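Local coordinates for sulfur oxidation protein soxB (Thermus thermophilus, PDB 2WDD) that probably hydrolyses the sulfur-sulfur bond of cysteine S-thiosulfonate in the sulfur oxidation pathway, using a site with two manganese ions, at residues Met266-Glu274 / Trp295-Ala304. Numbering follows the deposited sequence.
Sequences MQLDAALAE and WRVGKTWIVA
Met266, in the first turn of helix 266-273, packs against Trp295, Ile302 and Ala304 of the hairpin of strands 295-297 and 300-304. From CB the side chain leaves with CG anti to the backbone N (chi1 -159°); this puts CG 3.7 Å from CG2 of Ile302 and, in the plane of the Trp295 ring, at its edge beside CZ3. SD then lies 4.0 Å from CB of Ala304 and makes an oblique Met-aromatic contact with the indole. A bend at chi3 (68°) turns CE back to Trp295, 4.0 Å from both CE3 and CZ3. An unbranched, flexible thioether suits a place that must touch two strands at once; an alanine here would probably leave the Trp295 edge and the methyls of Ile302 and Ala304 without their shared partner. The helix follows strand 257-262 and precedes strand 281-284, connecting them in a beta-alpha-beta crossover of the second sheet, consistent with the metallophosphoesterase fold of the 5'-nucleotidase family. It runs nearly antiparallel to strand 300-304, at 172°. One turn on, small Ala270 lets the helix close in: its CB lies 3.6 Å from CH2 of Trp295, and its CA meets CD1 of Ile302. On the same side of the ring, touching Ala270 CB, Val297 lays CG2 over the ring centre, 3.5 Å above its plane. Gln267 brings its amide to the ring edge, OE1 near the plane, while Arg61 and Pro62 satisfy its polar atoms. Farther along, Ala273 fits CB between Val297 and Thr300, and a water donates to Ala273 O and to Thr300 OG1 (also hydrogen-bonded to Ile279 O) and accepts from Lys299 N, bridging the Ala273 carbonyl to the type II' turn, where Gly298 takes the positive phi that favours glycine and a CB would crowd Ala273 O.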
# COMPACT_ATOMS: atom_id res chain seq x y z
N MET A 266 -9.97 0.78 2.24
CA MET A 266 -11.24 0.29 1.73
C MET A 266 -12.35 -0.03 2.72
O MET A 266 -13.52 0.17 2.40
CB MET A 266 -11.04 -0.84 0.72
CG MET A 266 -12.25 -1.03 -0.18
SD MET A 266 -11.90 -2.18 -1.54
CE MET A 266 -11.71 -3.73 -0.69
N GLN A 267 -12.01 -0.55 3.89
CA GLN A 267 -13.04 -0.90 4.86
C GLN A 267 -13.65 0.37 5.44
O GLN A 267 -14.87 0.45 5.64
CB GLN A 267 -12.47 -1.77 5.98
CG GLN A 267 -11.84 -3.07 5.47
CD GLN A 267 -12.79 -3.86 4.58
OE1 GLN A 267 -13.93 -4.14 4.96
NE2 GLN A 267 -12.33 -4.22 3.38
N LEU A 268 -12.82 1.38 5.66
CA LEU A 268 -13.34 2.65 6.14
C LEU A 268 -14.21 3.29 5.04
O LEU A 268 -15.27 3.83 5.32
CB LEU A 268 -12.20 3.57 6.56
CG LEU A 268 -12.60 4.96 7.06
CD1 LEU A 268 -13.71 4.87 8.13
CD2 LEU A 268 -11.36 5.66 7.61
N ASP A 269 -13.78 3.18 3.79
CA ASP A 269 -14.59 3.69 2.70
C ASP A 269 -15.95 2.98 2.68
O ASP A 269 -16.97 3.62 2.41
CB ASP A 269 -13.89 3.45 1.36
CG ASP A 269 -12.75 4.42 1.11
OD1 ASP A 269 -12.78 5.54 1.67
OD2 ASP A 269 -11.86 4.08 0.29
N ALA A 270 -15.96 1.67 2.92
CA ALA A 270 -17.23 0.93 2.90
C ALA A 270 -18.15 1.43 4.02
O ALA A 270 -19.37 1.54 3.82
CB ALA A 270 -16.99 -0.57 3.03
N ALA A 271 -17.57 1.74 5.17
CA ALA A 271 -18.36 2.25 6.30
C ALA A 271 -18.95 3.61 5.93
O ALA A 271 -20.12 3.89 6.23
CB ALA A 271 -17.50 2.35 7.55
N LEU A 272 -18.16 4.45 5.26
CA LEU A 272 -18.63 5.76 4.84
C LEU A 272 -19.74 5.67 3.80
O LEU A 272 -20.64 6.51 3.77
CB LEU A 272 -17.47 6.60 4.28
CG LEU A 272 -16.43 7.04 5.31
CD1 LEU A 272 -15.26 7.71 4.61
CD2 LEU A 272 -17.06 7.98 6.34
N ALA A 273 -19.68 4.65 2.94
CA ALA A 273 -20.70 4.45 1.92
C ALA A 273 -22.07 4.25 2.56
O ALA A 273 -23.10 4.56 1.95
CB ALA A 273 -20.34 3.27 1.03
N GLU A 274 -22.09 3.73 3.78
CA GLU A 274 -23.35 3.50 4.49
C GLU A 274 -23.72 4.67 5.39
O GLU A 274 -24.76 4.65 6.04
CB GLU A 274 -23.24 2.24 5.35
CG GLU A 274 -22.86 0.98 4.59
CD GLU A 274 -22.89 -0.26 5.47
OE1 GLU A 274 -22.44 -0.17 6.63
OE2 GLU A 274 -23.37 -1.31 5.00
N TRP A 295 -17.32 -3.27 -5.80
CA TRP A 295 -17.96 -3.74 -4.59
C TRP A 295 -19.13 -2.81 -4.31
O TRP A 295 -18.95 -1.60 -4.15
CB TRP A 295 -16.94 -3.68 -3.45
CG TRP A 295 -17.42 -4.18 -2.14
CD1 TRP A 295 -18.49 -5.01 -1.90
CD2 TRP A 295 -16.81 -3.94 -0.88
NE1 TRP A 295 -18.59 -5.27 -0.55
CE2 TRP A 295 -17.57 -4.62 0.10
CE3 TRP A 295 -15.68 -3.21 -0.47
CZ2 TRP A 295 -17.23 -4.60 1.46
CZ3 TRP A 295 -15.36 -3.18 0.88
CH2 TRP A 295 -16.12 -3.89 1.82
N ARG A 296 -20.34 -3.36 -4.28
CA ARG A 296 -21.53 -2.57 -4.04
C ARG A 296 -21.78 -2.49 -2.53
O ARG A 296 -22.00 -3.52 -1.87
CB ARG A 296 -22.74 -3.21 -4.73
CG ARG A 296 -24.02 -2.39 -4.60
CD ARG A 296 -23.93 -1.12 -5.40
NE ARG A 296 -25.20 -0.39 -5.41
CZ ARG A 296 -25.38 0.79 -5.99
NH1 ARG A 296 -24.37 1.39 -6.62
NH2 ARG A 296 -26.56 1.38 -5.95
N VAL A 297 -21.75 -1.28 -1.99
CA VAL A 297 -22.02 -1.03 -0.58
C VAL A 297 -23.01 0.13 -0.51
O VAL A 297 -22.74 1.21 -1.03
CB VAL A 297 -20.73 -0.70 0.21
CG1 VAL A 297 -21.07 -0.47 1.68
CG2 VAL A 297 -19.70 -1.82 0.06
N GLY A 298 -24.17 -0.11 0.08
CA GLY A 298 -25.21 0.90 0.14
C GLY A 298 -25.57 1.26 -1.29
O GLY A 298 -25.84 0.38 -2.11
N LYS A 299 -25.53 2.55 -1.62
CA LYS A 299 -25.81 3.02 -2.97
C LYS A 299 -24.51 3.46 -3.65
O LYS A 299 -24.52 4.33 -4.53
CB LYS A 299 -26.78 4.20 -2.90
CG LYS A 299 -28.14 3.84 -2.32
CD LYS A 299 -28.81 2.75 -3.13
CE LYS A 299 -30.00 2.15 -2.40
NZ LYS A 299 -30.81 1.28 -3.30
N THR A 300 -23.40 2.85 -3.25
CA THR A 300 -22.09 3.24 -3.78
C THR A 300 -21.35 2.05 -4.38
O THR A 300 -21.41 0.95 -3.84
CB THR A 300 -21.24 3.81 -2.63
OG1 THR A 300 -21.92 4.91 -2.02
CG2 THR A 300 -19.84 4.23 -3.10
N TRP A 301 -20.60 2.30 -5.44
CA TRP A 301 -19.69 1.29 -6.00
C TRP A 301 -18.30 1.62 -5.47
O TRP A 301 -17.92 2.79 -5.42
CB TRP A 301 -19.64 1.39 -7.53
CG TRP A 301 -20.89 0.91 -8.19
CD1 TRP A 301 -21.82 1.69 -8.83
CD2 TRP A 301 -21.36 -0.43 -8.26
NE1 TRP A 301 -22.84 0.89 -9.30
CE2 TRP A 301 -22.58 -0.41 -8.98
CE3 TRP A 301 -20.87 -1.66 -7.80
CZ2 TRP A 301 -23.33 -1.57 -9.22
CZ3 TRP A 301 -21.61 -2.81 -8.06
CH2 TRP A 301 -22.82 -2.75 -8.75
N ILE A 302 -17.51 0.60 -5.16
CA ILE A 302 -16.14 0.79 -4.66
C ILE A 302 -15.16 0.02 -5.54
O ILE A 302 -15.37 -1.17 -5.83
CB ILE A 302 -16.03 0.34 -3.20
CG1 ILE A 302 -16.97 1.17 -2.32
CG2 ILE A 302 -14.58 0.47 -2.70
CD1 ILE A 302 -16.99 0.74 -0.86
N VAL A 303 -14.11 0.71 -6.01
CA VAL A 303 -13.07 0.09 -6.83
C VAL A 303 -11.73 0.40 -6.16
O VAL A 303 -11.41 1.56 -5.92
CB VAL A 303 -13.10 0.64 -8.26
CG1 VAL A 303 -11.91 0.16 -9.06
CG2 VAL A 303 -14.43 0.26 -8.93
N ALA A 304 -10.95 -0.64 -5.88
CA ALA A 304 -9.65 -0.48 -5.22
C ALA A 304 -8.54 -0.10 -6.19
O ALA A 304 -8.58 -0.46 -7.36
CB ALA A 304 -9.27 -1.75 -4.47
O HOH W 1 -24.07 4.86 -0.35